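PDB 6AKZ: GlcNAc Inducible Gene 2, GIG2 from Candida albicans, which binds iron(III) and probably acts as an oxygenase of the DUF1479 family, in the cupin clan. Local coordinates for residues Phe437-Asn442 against Ile450-Asn455; Thr170-Gly175 against Thr375-Thr380; Tyr157-Glu162 against Ala223-Glu228. All blocks are in the same frame, centred on the assembly; numbering follows the deposited sequence.

Interactions 2 and 3 each lie on the same side of the chain's centre as interaction 1. Interactions 1 and 2 touch, their centres about 14 Å apart: Arg451 of helix 445-460 and Phe437 of the loop before it both pack on Thr170. Interaction 3 is centred about 16 Å from interaction 2 and 19 Å from interaction 1, touching neither. Strand 166-167 links them, since Val158 and Leu226 of interaction 3 and Pro376 of interaction 2 all meet Ile166, while Asp167 serves both Thr170 and Arg451. Along the chain the segments of interactions 2 and 3 alternate, and interaction 1 follows both, bringing helix 445-460, near the C-terminus, against the earlier fold.

Interaction 1: residues Phe437-Asn442 against Ile450-Asn455; sequences FEKPEN and IRSIAN
The side-chain amide of Asn455 holds the backbone of Phe437 with two hydrogen bonds. Phe437 N donates to Asn455 OD1 at 2.8 Å, lying in the carbonyl plane and on a lone pair. In return, Asn455 ND2 gives a nearly straight bond to Phe437 O, 3.1 Å long with 170° at the hydrogen. Together they make a cyclic pair of bonds between the amide and the main chain of Phe437, which fixes how the amide is turned and pins the loop to the helix. The Phe437 ring stands only 14° from parallel with that amide, yet the amide oxygen sits at the ring's edge: OD1 is 3.4 Å from Phe437 CD2. Further along the ring, Phe437 CE2 packs on Ala454 CB at 3.7 Å.

Arg451 extends from the helix to the loop, its chain straight from CG to NE. Phe437 CB lies 4.0 Å from Arg451 CG, and beyond it Arg451 NH1 donates to Glu438 O at 2.8 Å. The oxygen is at the guanidinium edge, in its plane, while NH1 is tilted 26° from the carbonyl plane. Lys439 slides past Arg451 in the opposite direction, its CG 3.8 Å from Arg451 CB; the modelled position of its amino end is doubtful.

The contact lies where the loop between helix 426-431 and helix 445-460 is held, at its 437-440 part, against the later helix. Phe437 and Ala454 both rest on Leu385 of helix 382-394, Phe437 and Arg451 meet Thr170 of strand 170-171, and Arg451 NE forms a salt bridge with Asp167 of strand 166-167.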
ATOM      1  N   PHE A 437      18.865  14.014  -8.311  1.00 17.13           N
ATOM      2  CA  PHE A 437      17.685  14.917  -8.281  1.00 16.68           C
ATOM      3  C   PHE A 437      18.075  16.357  -8.434  1.00 19.34           C
ATOM      4  O   PHE A 437      19.094  16.780  -7.944  1.00 21.94           O
ATOM      5  CB  PHE A 437      16.901  14.701  -6.983  1.00 17.71           C
ATOM      6  CG  PHE A 437      16.337  13.326  -6.873  1.00 16.42           C
ATOM      7  CD1 PHE A 437      15.176  13.013  -7.575  1.00 17.28           C
ATOM      8  CD2 PHE A 437      16.970  12.367  -6.140  1.00 15.46           C
ATOM      9  CE1 PHE A 437      14.694  11.722  -7.559  1.00 17.03           C
ATOM     10  CE2 PHE A 437      16.444  11.076  -6.074  1.00 18.43           C
ATOM     11  CZ  PHE A 437      15.277  10.776  -6.791  1.00 15.84           C
ATOM     12  N   GLU A 438      17.330  17.080  -9.252  1.00 19.16           N
ATOM     13  CA  GLU A 438      17.478  18.496  -9.391  1.00 22.12           C
ATOM     14  C   GLU A 438      16.874  19.173  -8.153  1.00 21.08           C
ATOM     15  O   GLU A 438      15.864  18.721  -7.636  1.00 22.31           O
ATOM     16  CB  GLU A 438      16.742  18.931 -10.677  1.00 25.55           C
ATOM     17  CG  GLU A 438      17.151  20.288 -11.219  1.00 33.92           C
ATOM     18  CD  GLU A 438      16.077  20.904 -12.147  1.00 39.03           C
ATOM     19  OE1 GLU A 438      15.449  20.145 -12.906  1.00 43.34           O
ATOM     20  OE2 GLU A 438      15.836  22.146 -12.078  1.00 49.13           O
ATOM     21  N   LYS A 439      17.501  20.228  -7.646  1.00 19.65           N
ATOM     22  CA  LYS A 439      16.912  21.028  -6.578  1.00 21.34           C
ATOM     23  C   LYS A 439      16.948  22.469  -7.000  1.00 24.58           C
ATOM     24  O   LYS A 439      18.011  23.052  -6.862  1.00 24.65           O
ATOM     25  CB  LYS A 439      17.681  20.953  -5.319  1.00 24.44           C
ATOM     26  CG  LYS A 439      17.777  19.538  -4.911  1.00 26.80           C
ATOM     27  CD  LYS A 439      18.338  19.667  -3.562  1.00 34.11           C
ATOM     28  CE  LYS A 439      19.090  18.489  -3.159  1.00 37.43           C
ATOM     29  NZ  LYS A 439      19.522  17.541  -4.175  1.00 48.82           N
ATOM     30  N   PRO A 440      15.840  22.983  -7.541  1.00 24.99           N
ATOM     31  CA  PRO A 440      15.704  24.322  -8.101  1.00 29.50           C
ATOM     32  C   PRO A 440      16.074  25.383  -7.066  1.00 30.79           C
ATOM     33  O   PRO A 440      15.894  25.147  -5.849  1.00 27.02           O
ATOM     34  CB  PRO A 440      14.207  24.401  -8.420  1.00 27.18           C
ATOM     35  CG  PRO A 440      13.763  23.028  -8.645  1.00 26.42           C
ATOM     36  CD  PRO A 440      14.613  22.179  -7.755  1.00 25.23           C
ATOM     37  N   GLU A 441      16.609  26.516  -7.519  1.00 31.38           N
ATOM     38  CA  GLU A 441      16.843  27.725  -6.627  1.00 36.02           C
ATOM     39  C   GLU A 441      15.750  27.940  -5.617  1.00 32.57           C
ATOM     40  O   GLU A 441      15.998  28.128  -4.451  1.00 32.27           O
ATOM     41  CB  GLU A 441      16.960  29.038  -7.441  1.00 31.16           C
ATOM     42  N   ASN A 442      14.524  27.881  -6.105  1.00 36.65           N
ATOM     43  CA  ASN A 442      13.329  28.188  -5.334  1.00 40.09           C
ATOM     44  C   ASN A 442      12.902  27.136  -4.330  1.00 36.37           C
ATOM     45  O   ASN A 442      12.003  27.379  -3.564  1.00 35.96           O
ATOM     46  CB  ASN A 442      12.122  28.437  -6.298  1.00 46.50           C
ATOM     47  CG  ASN A 442      11.869  27.257  -7.265  1.00 54.64           C
ATOM     48  OD1 ASN A 442      11.251  26.234  -6.908  1.00 61.83           O
ATOM     49  ND2 ASN A 442      12.361  27.395  -8.505  1.00 60.96           N
ATOM     50  N   ILE A 450      15.287  16.197   1.413  1.00 13.79           N
ATOM     51  CA  ILE A 450      15.271  14.750   1.022  1.00 13.23           C
ATOM     52  C   ILE A 450      15.976  14.526  -0.312  1.00 13.54           C
ATOM     53  O   ILE A 450      16.653  13.496  -0.520  1.00 14.09           O
ATOM     54  CB  ILE A 450      13.855  14.143   1.131  1.00 13.64           C
ATOM     55  CG1 ILE A 450      13.919  12.623   1.097  1.00 13.80           C
ATOM     56  CG2 ILE A 450      12.951  14.728  -0.011  1.00 13.98           C
ATOM     57  CD1 ILE A 450      14.764  11.981   2.184  1.00 14.49           C
ATOM     58  N   ARG A 451      15.853  15.474  -1.227  1.00 12.56           N
ATOM     59  CA  ARG A 451      16.527  15.369  -2.464  1.00 13.05           C
ATOM     60  C   ARG A 451      18.027  15.376  -2.251  1.00 13.17           C
ATOM     61  O   ARG A 451      18.727  14.582  -2.843  1.00 14.57           O
ATOM     62  CB  ARG A 451      16.092  16.440  -3.444  1.00 14.27           C
ATOM     63  CG  ARG A 451      14.734  16.247  -4.010  1.00 14.82           C
ATOM     64  CD  ARG A 451      14.379  17.286  -5.045  1.00 16.70           C
ATOM     65  NE  ARG A 451      12.966  17.161  -5.415  1.00 14.28           N
ATOM     66  CZ  ARG A 451      12.383  17.679  -6.472  1.00 17.52           C
ATOM     67  NH1 ARG A 451      13.049  18.455  -7.335  1.00 19.34           N
ATOM     68  NH2 ARG A 451      11.067  17.438  -6.654  1.00 19.57           N
ATOM     69  N   SER A 452      18.520  16.254  -1.399  1.00 12.31           N
ATOM     70  CA  SER A 452      19.934  16.270  -1.098  1.00 14.50           C
ATOM     71  C   SER A 452      20.416  14.970  -0.471  1.00 13.55           C
ATOM     72  O   SER A 452      21.497  14.437  -0.842  1.00 14.38           O
ATOM     73  CB  SER A 452      20.293  17.465  -0.213  1.00 14.41           C
ATOM     74  OG  SER A 452      21.691  17.379   0.146  1.00 14.64           O
ATOM     75  N   ILE A 453      19.653  14.467   0.489  1.00 14.83           N
ATOM     76  CA  ILE A 453      20.028  13.229   1.187  1.00 15.40           C
ATOM     77  C   ILE A 453      20.077  12.058   0.170  1.00 17.36           C
ATOM     78  O   ILE A 453      21.052  11.259   0.158  1.00 16.34           O
ATOM     79  CB  ILE A 453      19.061  12.976   2.303  1.00 15.82           C
ATOM     80  CG1 ILE A 453      19.280  14.020   3.420  1.00 15.64           C
ATOM     81  CG2 ILE A 453      19.176  11.524   2.823  1.00 16.92           C
ATOM     82  CD1 ILE A 453      18.110  14.118   4.397  1.00 15.12           C
ATOM     83  N   ALA A 454      19.093  11.989  -0.730  1.00 14.81           N
ATOM     84  CA  ALA A 454      19.163  10.978  -1.787  1.00 16.16           C
ATOM     85  C   ALA A 454      20.402  11.086  -2.673  1.00 16.26           C
ATOM     86  O   ALA A 454      21.085  10.087  -2.936  1.00 14.65           O
ATOM     87  CB  ALA A 454      17.928  10.989  -2.669  1.00 17.22           C
ATOM     88  N   ASN A 455      20.683  12.283  -3.109  1.00 15.67           N
ATOM     89  CA  ASN A 455      21.873  12.535  -3.875  1.00 15.79           C
ATOM     90  C   ASN A 455      23.151  12.136  -3.165  1.00 16.47           C
ATOM     91  O   ASN A 455      24.030  11.518  -3.813  1.00 16.91           O
ATOM     92  CB  ASN A 455      21.899  13.982  -4.279  1.00 17.24           C
ATOM     93  CG  ASN A 455      20.876  14.319  -5.354  1.00 19.34           C
ATOM     94  OD1 ASN A 455      20.186  13.464  -5.950  1.00 18.21           O
ATOM     95  ND2 ASN A 455      20.791  15.570  -5.630  1.00 19.10           N
TER

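Interaction 2: residues Thr170-Gly175 against Thr375-Thr380; sequences TQLVYG and TPLSIT
Gln171 starts with CG anti to its backbone N (chi1 171°) and then bends at chi2 (65°), which brings CD round toward Thr375 although the CB of Gln171 points away from that segment. Its OE1 accepts the backbone N-H of Thr375, N to OE1 3.2 Å, with the donor tilted 30° from the amide's carbonyl plane. NE2 of Gln171 turns to Gly373 O and Tyr372 OH, so both ends of the amide hold the chain around Thr375.

The backbones pair antiparallel. Gln171 faces Pro376 as a non-hydrogen-bonded pair, a position at which the proline's missing N-H costs this pairing nothing. On one side of the pair Leu377 N donates to Thr170 O at 3.2 Å; on the other Leu172 N donates to Thr375 O at 2.9 Å, nearly along the C=O axis. Thr170 O also receives a CA-H contact from Pro376 CA at 3.5 Å. The chain turns a corner at Leu377, and this single bridge joins strand 170-171 to the chain that leaves strand 367-371 of the seven-stranded sheet, in a protein of the cupin clan. The Tyr174 side chain lies about 11 Å from the bound iron.

Beyond Leu172 a water joins the segments: it donates to Leu172 O and accepts from Tyr174 N and from Thr375 OG1, the last at 2.9 Å. Tyr174 OH leads away to Asp400. Thr170 and Leu377 lie side by side and point the same way, Thr170 CG2 to Leu377 CB 3.7 Å, while the tip of Leu172 meets Leu377, CD1 to CD1 4.1 Å.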
ATOM      1  N   THR A 170       7.831  13.533  -6.101  1.00 14.96           N
ATOM      2  CA  THR A 170       8.677  12.622  -6.766  1.00 13.88           C
ATOM      3  C   THR A 170       8.180  11.197  -6.536  1.00 15.27           C
ATOM      4  O   THR A 170       8.046  10.749  -5.366  1.00 14.07           O
ATOM      5  CB  THR A 170      10.077  12.763  -6.277  1.00 16.73           C
ATOM      6  OG1 THR A 170      10.580  14.044  -6.724  1.00 17.98           O
ATOM      7  CG2 THR A 170      10.970  11.649  -6.818  1.00 15.27           C
ATOM      8  N   GLN A 171       8.005  10.468  -7.653  1.00 12.64           N
ATOM      9  CA  GLN A 171       7.692   9.039  -7.625  1.00 13.19           C
ATOM     10  C   GLN A 171       8.959   8.228  -7.764  1.00 14.26           C
ATOM     11  O   GLN A 171       9.690   8.435  -8.687  1.00 16.23           O
ATOM     12  CB  GLN A 171       6.741   8.720  -8.774  1.00 14.95           C
ATOM     13  CG  GLN A 171       6.459   7.284  -9.066  1.00 14.43           C
ATOM     14  CD  GLN A 171       5.720   6.530  -7.973  1.00 15.72           C
ATOM     15  OE1 GLN A 171       5.266   7.086  -6.946  1.00 15.81           O
ATOM     16  NE2 GLN A 171       5.483   5.276  -8.248  1.00 15.34           N
ATOM     17  N   LEU A 172       9.183   7.304  -6.880  1.00 13.28           N
ATOM     18  CA  LEU A 172      10.263   6.291  -7.010  1.00 13.38           C
ATOM     19  C   LEU A 172       9.645   4.977  -7.487  1.00 13.25           C
ATOM     20  O   LEU A 172       8.491   4.651  -7.209  1.00 14.02           O
ATOM     21  CB  LEU A 172      10.937   6.022  -5.669  1.00 14.39           C
ATOM     22  CG  LEU A 172      11.580   7.244  -5.036  1.00 14.84           C
ATOM     23  CD1 LEU A 172      12.325   6.839  -3.801  1.00 15.41           C
ATOM     24  CD2 LEU A 172      12.440   8.044  -6.011  1.00 17.40           C
ATOM     25  N   VAL A 173      10.473   4.171  -8.124  1.00 13.27           N
ATOM     26  CA  VAL A 173      10.114   2.834  -8.458  1.00 14.58           C
ATOM     27  C   VAL A 173      10.530   1.845  -7.372  1.00 14.84           C
ATOM     28  O   VAL A 173      11.756   1.629  -7.075  1.00 14.21           O
ATOM     29  CB  VAL A 173      10.681   2.392  -9.811  1.00 13.55           C
ATOM     30  CG1 VAL A 173      10.442   0.877 -10.093  1.00 15.13           C
ATOM     31  CG2 VAL A 173      10.132   3.269 -10.953  1.00 16.16           C
ATOM     32  N   TYR A 174       9.498   1.178  -6.856  1.00 15.55           N
ATOM     33  CA  TYR A 174       9.667  -0.061  -6.104  1.00 16.08           C
ATOM     34  C   TYR A 174       9.391  -1.180  -7.113  1.00 16.44           C
ATOM     35  O   TYR A 174       8.296  -1.279  -7.619  1.00 15.76           O
ATOM     36  CB  TYR A 174       8.740  -0.102  -4.916  1.00 18.08           C
ATOM     37  CG  TYR A 174       8.686  -1.428  -4.243  1.00 19.12           C
ATOM     38  CD1 TYR A 174       9.757  -1.882  -3.462  1.00 19.19           C
ATOM     39  CD2 TYR A 174       7.584  -2.240  -4.386  1.00 19.64           C
ATOM     40  CE1 TYR A 174       9.706  -3.114  -2.803  1.00 23.88           C
ATOM     41  CE2 TYR A 174       7.526  -3.497  -3.732  1.00 20.40           C
ATOM     42  CZ  TYR A 174       8.573  -3.921  -2.953  1.00 23.05           C
ATOM     43  OH  TYR A 174       8.504  -5.149  -2.333  1.00 24.60           O
ATOM     44  N   GLY A 175      10.401  -2.020  -7.379  1.00 15.75           N
ATOM     45  CA  GLY A 175      10.215  -3.121  -8.349  1.00 15.79           C
ATOM     46  C   GLY A 175       9.219  -4.120  -7.847  1.00 14.03           C
ATOM     47  O   GLY A 175       9.312  -4.606  -6.714  1.00 15.86           O
ATOM     48  N   THR A 375       5.343   5.256  -4.293  1.00 10.55           N
ATOM     49  CA  THR A 375       6.452   5.189  -3.381  1.00 13.69           C
ATOM     50  C   THR A 375       7.116   6.591  -3.444  1.00 13.38           C
ATOM     51  O   THR A 375       7.909   6.904  -4.324  1.00 15.03           O
ATOM     52  CB  THR A 375       7.438   4.127  -3.877  1.00 13.93           C
ATOM     53  OG1 THR A 375       6.765   2.865  -3.991  1.00 17.13           O
ATOM     54  CG2 THR A 375       8.615   4.017  -2.943  1.00 15.03           C
ATOM     55  N   PRO A 376       6.768   7.479  -2.514  1.00 12.56           N
ATOM     56  CA  PRO A 376       7.364   8.816  -2.570  1.00 11.98           C
ATOM     57  C   PRO A 376       8.826   8.832  -2.155  1.00 11.81           C
ATOM     58  O   PRO A 376       9.265   7.997  -1.340  1.00 12.02           O
ATOM     59  CB  PRO A 376       6.495   9.616  -1.551  1.00 12.62           C
ATOM     60  CG  PRO A 376       6.104   8.520  -0.515  1.00 13.13           C
ATOM     61  CD  PRO A 376       5.861   7.274  -1.370  1.00 12.46           C
ATOM     62  N   LEU A 377       9.533   9.798  -2.725  1.00 10.95           N
ATOM     63  CA  LEU A 377      10.860  10.092  -2.282  1.00 12.38           C
ATOM     64  C   LEU A 377      10.780  10.519  -0.819  1.00 12.83           C
ATOM     65  O   LEU A 377      10.171  11.523  -0.480  1.00 15.10           O
ATOM     66  CB  LEU A 377      11.564  11.139  -3.157  1.00 12.55           C
ATOM     67  CG  LEU A 377      12.951  11.614  -2.620  1.00 14.65           C
ATOM     68  CD1 LEU A 377      13.913  10.441  -2.652  1.00 16.19           C
ATOM     69  CD2 LEU A 377      13.411  12.705  -3.607  1.00 14.93           C
ATOM     70  N   SER A 378      11.305   9.709   0.028  1.00 13.87           N
ATOM     71  CA  SER A 378      11.177   9.936   1.500  1.00 13.09           C
ATOM     72  C   SER A 378      12.223   9.240   2.233  1.00 13.45           C
ATOM     73  O   SER A 378      12.901   8.325   1.724  1.00 13.03           O
ATOM     74  CB  SER A 378       9.750   9.522   2.023  1.00 14.99           C
ATOM     75  OG  SER A 378       9.664   8.113   2.078  1.00 18.29           O
ATOM     76  N   ILE A 379      12.420   9.644   3.465  1.00 13.29           N
ATOM     77  CA  ILE A 379      13.598   9.112   4.234  1.00 14.20           C
ATOM     78  C   ILE A 379      13.650   7.578   4.375  1.00 13.51           C
ATOM     79  O   ILE A 379      14.738   6.969   4.245  1.00 13.74           O
ATOM     80  CB  ILE A 379      13.760   9.854   5.558  1.00 15.25           C
ATOM     81  CG1 ILE A 379      15.139   9.642   6.136  1.00 15.64           C
ATOM     82  CG2 ILE A 379      12.717   9.504   6.593  1.00 14.41           C
ATOM     83  CD1 ILE A 379      16.215  10.314   5.313  1.00 17.19           C
ATOM     84  N   THR A 380      12.498   6.932   4.515  1.00 13.37           N
ATOM     85  CA  THR A 380      12.478   5.444   4.677  1.00 14.94           C
ATOM     86  C   THR A 380      12.521   4.745   3.302  1.00 14.03           C
ATOM     87  O   THR A 380      12.432   3.539   3.293  1.00 13.35           O
ATOM     88  CB  THR A 380      11.311   4.927   5.541  1.00 16.73           C
ATOM     89  OG1 THR A 380      10.037   5.231   4.921  1.00 17.71           O
ATOM     90  CG2 THR A 380      11.312   5.552   6.962  1.00 17.26           C
TER
HETATM   91  O   HOH W   1       6.895   2.338  -6.877  1.00 13.10           O

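Interaction 3: residues Tyr157-Glu162 against Ala223-Glu228; sequences YVEDKE and AFKLDE
One face of the Tyr157 ring is covered by Lys225, whose CA stands 4.1 Å from the ring centroid and 18° off the normal, a CH-pi contact shifted toward the rim. Phe224 O approaches obliquely, 3.5 Å from Tyr157 CD1. Although the CB of Tyr157 points away from the other loop, CG sits between the backbone N and the carbonyl carbon (chi1 72°), which starts the ring back toward Lys225. At the far end of the ring OH rests 3.5 Å from Lys225 CB and is hydrogen-bonded to Asp222.

The two loops run in nearly the same direction and form a single backbone bridge: Tyr157 N donates to Phe224 O, and Leu226 N to Tyr157 O at 2.9 Å. Val158 CG1 packs on Leu226 CB at 3.8 Å, next to Ile166 of strand 166-167.

The Asp227 carboxylate closes the contact as a two-pronged acceptor. Its OD1 takes Glu159 N at 2.8 Å through the syn lone pair; OD2 takes Asp160 N, also at 2.8 Å, on the syn side but 22° out of the carboxylate plane. The pair of bonds grips the chain at the inverse gamma turn centred on Asp160. Glu159 OE1 and Lys225 NZ, 3.7 Å apart, form a long salt bridge; a water links Lys225 NZ to Glu159 OE2. Two N-H donors should stabilise the charged form of Asp227, whereas the nearby carboxylates of Glu159 and Asp160 probably work against it.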
ATOM      1  N   TYR A 157      -0.457  14.920   2.002  1.00 10.65           N
ATOM      2  CA  TYR A 157       0.183  16.145   2.401  1.00 10.55           C
ATOM      3  C   TYR A 157       0.958  16.007   3.662  1.00 11.74           C
ATOM      4  O   TYR A 157       0.817  15.010   4.378  1.00 11.59           O
ATOM      5  CB  TYR A 157      -0.924  17.215   2.628  1.00 12.25           C
ATOM      6  CG  TYR A 157      -1.775  17.046   3.846  1.00 12.48           C
ATOM      7  CD1 TYR A 157      -2.832  16.174   3.851  1.00 12.72           C
ATOM      8  CD2 TYR A 157      -1.487  17.755   5.016  1.00 14.02           C
ATOM      9  CE1 TYR A 157      -3.683  16.048   4.968  1.00 15.74           C
ATOM     10  CE2 TYR A 157      -2.301  17.641   6.146  1.00 14.74           C
ATOM     11  CZ  TYR A 157      -3.425  16.808   6.104  1.00 15.04           C
ATOM     12  OH  TYR A 157      -4.199  16.613   7.190  1.00 17.00           O
ATOM     13  N   VAL A 158       1.797  17.011   3.936  1.00 12.44           N
ATOM     14  CA  VAL A 158       2.368  17.142   5.243  1.00 12.62           C
ATOM     15  C   VAL A 158       2.195  18.558   5.703  1.00 14.30           C
ATOM     16  O   VAL A 158       2.146  19.493   4.902  1.00 16.13           O
ATOM     17  CB  VAL A 158       3.852  16.757   5.374  1.00 15.00           C
ATOM     18  CG1 VAL A 158       4.002  15.286   5.117  1.00 15.18           C
ATOM     19  CG2 VAL A 158       4.792  17.574   4.479  1.00 15.95           C
ATOM     20  N   GLU A 159       2.118  18.701   6.999  1.00 14.50           N
ATOM     21  CA  GLU A 159       1.959  20.002   7.611  1.00 18.00           C
ATOM     22  C   GLU A 159       3.306  20.661   7.856  1.00 16.81           C
ATOM     23  O   GLU A 159       3.519  21.784   7.463  1.00 18.43           O
ATOM     24  CB  GLU A 159       1.210  19.861   8.902  1.00 19.26           C
ATOM     25  CG  GLU A 159       0.746  21.207   9.459  1.00 21.18           C
ATOM     26  CD  GLU A 159      -0.302  21.002  10.532  1.00 27.05           C
ATOM     27  OE1 GLU A 159       0.111  20.697  11.641  1.00 26.79           O
ATOM     28  OE2 GLU A 159      -1.532  21.067  10.229  1.00 29.88           O
ATOM     29  N   ASP A 160       4.226  19.927   8.416  1.00 17.59           N
ATOM     30  CA  ASP A 160       5.552  20.447   8.685  1.00 18.02           C
ATOM     31  C   ASP A 160       6.422  20.326   7.463  1.00 17.81           C
ATOM     32  O   ASP A 160       7.250  19.491   7.375  1.00 19.33           O
ATOM     33  CB  ASP A 160       6.142  19.706   9.849  1.00 19.73           C
ATOM     34  CG  ASP A 160       7.509  20.203  10.248  1.00 22.29           C
ATOM     35  OD1 ASP A 160       8.036  21.120   9.653  1.00 20.26           O
ATOM     36  OD2 ASP A 160       8.030  19.560  11.154  1.00 27.74           O
ATOM     37  N   LYS A 161       6.192  21.201   6.524  1.00 16.89           N
ATOM     38  CA  LYS A 161       6.895  21.220   5.251  1.00 18.63           C
ATOM     39  C   LYS A 161       8.358  21.629   5.379  1.00 20.71           C
ATOM     40  O   LYS A 161       9.182  21.223   4.556  1.00 19.18           O
ATOM     41  CB  LYS A 161       6.224  22.105   4.215  1.00 18.83           C
ATOM     42  CG  LYS A 161       4.848  21.576   3.797  1.00 18.70           C
ATOM     43  CD  LYS A 161       4.261  22.485   2.704  1.00 20.41           C
ATOM     44  CE  LYS A 161       2.941  22.002   2.106  1.00 23.28           C
ATOM     45  NZ  LYS A 161       2.011  21.687   3.252  1.00 29.31           N
ATOM     46  N   GLU A 162       8.682  22.372   6.426  1.00 18.73           N
ATOM     47  CA  GLU A 162      10.048  22.819   6.568  1.00 22.05           C
ATOM     48  C   GLU A 162      10.975  21.681   6.895  1.00 20.48           C
ATOM     49  O   GLU A 162      12.115  21.687   6.436  1.00 19.64           O
ATOM     50  CB  GLU A 162      10.113  23.886   7.657  1.00 23.50           C
ATOM     51  CG  GLU A 162      11.479  24.571   7.777  1.00 28.91           C
ATOM     52  CD  GLU A 162      12.016  25.104   6.462  1.00 34.29           C
ATOM     53  OE1 GLU A 162      11.237  25.647   5.629  1.00 38.95           O
ATOM     54  OE2 GLU A 162      13.240  24.977   6.272  1.00 39.82           O
ATOM     55  N   ALA A 223      -6.228  10.056   7.182  1.00 10.74           N
ATOM     56  CA  ALA A 223      -5.351   9.042   6.501  1.00 11.51           C
ATOM     57  C   ALA A 223      -4.332   9.566   5.494  1.00 12.08           C
ATOM     58  O   ALA A 223      -3.452   8.810   5.032  1.00 12.27           O
ATOM     59  CB  ALA A 223      -6.261   8.030   5.794  1.00 12.20           C
ATOM     60  N   PHE A 224      -4.416  10.838   5.225  1.00 10.81           N
ATOM     61  CA  PHE A 224      -3.640  11.466   4.173  1.00 10.70           C
ATOM     62  C   PHE A 224      -2.550  12.358   4.668  1.00 10.85           C
ATOM     63  O   PHE A 224      -1.806  12.861   3.841  1.00 10.87           O
ATOM     64  CB  PHE A 224      -4.535  12.123   3.143  1.00 11.10           C
ATOM     65  CG  PHE A 224      -5.395  11.135   2.471  1.00 11.97           C
ATOM     66  CD1 PHE A 224      -4.940  10.444   1.341  1.00 11.90           C
ATOM     67  CD2 PHE A 224      -6.619  10.757   3.034  1.00 12.70           C
ATOM     68  CE1 PHE A 224      -5.713   9.465   0.750  1.00 11.73           C
ATOM     69  CE2 PHE A 224      -7.394   9.778   2.436  1.00 12.58           C
ATOM     70  CZ  PHE A 224      -6.913   9.102   1.314  1.00 12.15           C
ATOM     71  N   LYS A 225      -2.460  12.534   5.991  1.00 11.47           N
ATOM     72  CA  LYS A 225      -1.426  13.359   6.579  1.00 14.03           C
ATOM     73  C   LYS A 225      -0.186  12.487   6.892  1.00 12.47           C
ATOM     74  O   LYS A 225      -0.296  11.512   7.646  1.00 13.42           O
ATOM     75  CB  LYS A 225      -1.954  13.964   7.861  1.00 14.39           C
ATOM     76  CG  LYS A 225      -0.944  14.808   8.573  1.00 16.50           C
ATOM     77  CD  LYS A 225      -1.619  15.589   9.719  1.00 17.74           C
ATOM     78  CE  LYS A 225      -0.554  16.364  10.528  1.00 22.26           C
ATOM     79  NZ  LYS A 225      -1.348  17.256  11.436  1.00 24.91           N
ATOM     80  N   LEU A 226       0.966  12.874   6.371  1.00 12.42           N
ATOM     81  CA  LEU A 226       2.102  12.044   6.389  1.00 11.43           C
ATOM     82  C   LEU A 226       3.255  12.450   7.312  1.00 13.29           C
ATOM     83  O   LEU A 226       4.304  11.843   7.306  1.00 13.98           O
ATOM     84  CB  LEU A 226       2.537  11.829   4.960  1.00 13.43           C
ATOM     85  CG  LEU A 226       1.588  11.103   4.052  1.00 11.23           C
ATOM     86  CD1 LEU A 226       2.235  10.906   2.689  1.00 12.13           C
ATOM     87  CD2 LEU A 226       1.054   9.773   4.575  1.00 12.76           C
ATOM     88  N   ASP A 227       3.049  13.469   8.112  1.00 13.72           N
ATOM     89  CA  ASP A 227       4.129  13.956   8.986  1.00 16.48           C
ATOM     90  C   ASP A 227       4.789  12.885   9.827  1.00 16.69           C
ATOM     91  O   ASP A 227       6.023  12.818   9.883  1.00 18.48           O
ATOM     92  CB  ASP A 227       3.602  15.067   9.905  1.00 16.56           C
ATOM     93  CG  ASP A 227       3.091  16.285   9.166  1.00 19.04           C
ATOM     94  OD1 ASP A 227       2.200  16.196   8.290  1.00 16.06           O
ATOM     95  OD2 ASP A 227       3.549  17.412   9.512  1.00 20.37           O
ATOM     96  N   GLU A 228       4.004  12.043  10.478  1.00 15.44           N
ATOM     97  CA  GLU A 228       4.527  11.010  11.348  1.00 15.76           C
ATOM     98  C   GLU A 228       4.861   9.760  10.517  1.00 13.63           C
ATOM     99  O   GLU A 228       5.890   9.122  10.741  1.00 13.60           O
ATOM    100  CB  GLU A 228       3.516  10.627  12.449  1.00 18.14           C
ATOM    101  CG  GLU A 228       3.256  11.735  13.439  1.00 20.26           C
ATOM    102  CD  GLU A 228       2.299  12.760  12.919  1.00 22.09           C
ATOM    103  OE1 GLU A 228       1.470  12.448  12.032  1.00 28.45           O
ATOM    104  OE2 GLU A 228       2.331  13.886  13.428  1.00 28.00           O
TER
HETATM  105  O   HOH W   2      -3.879  18.856  10.780  1.00 34.22           O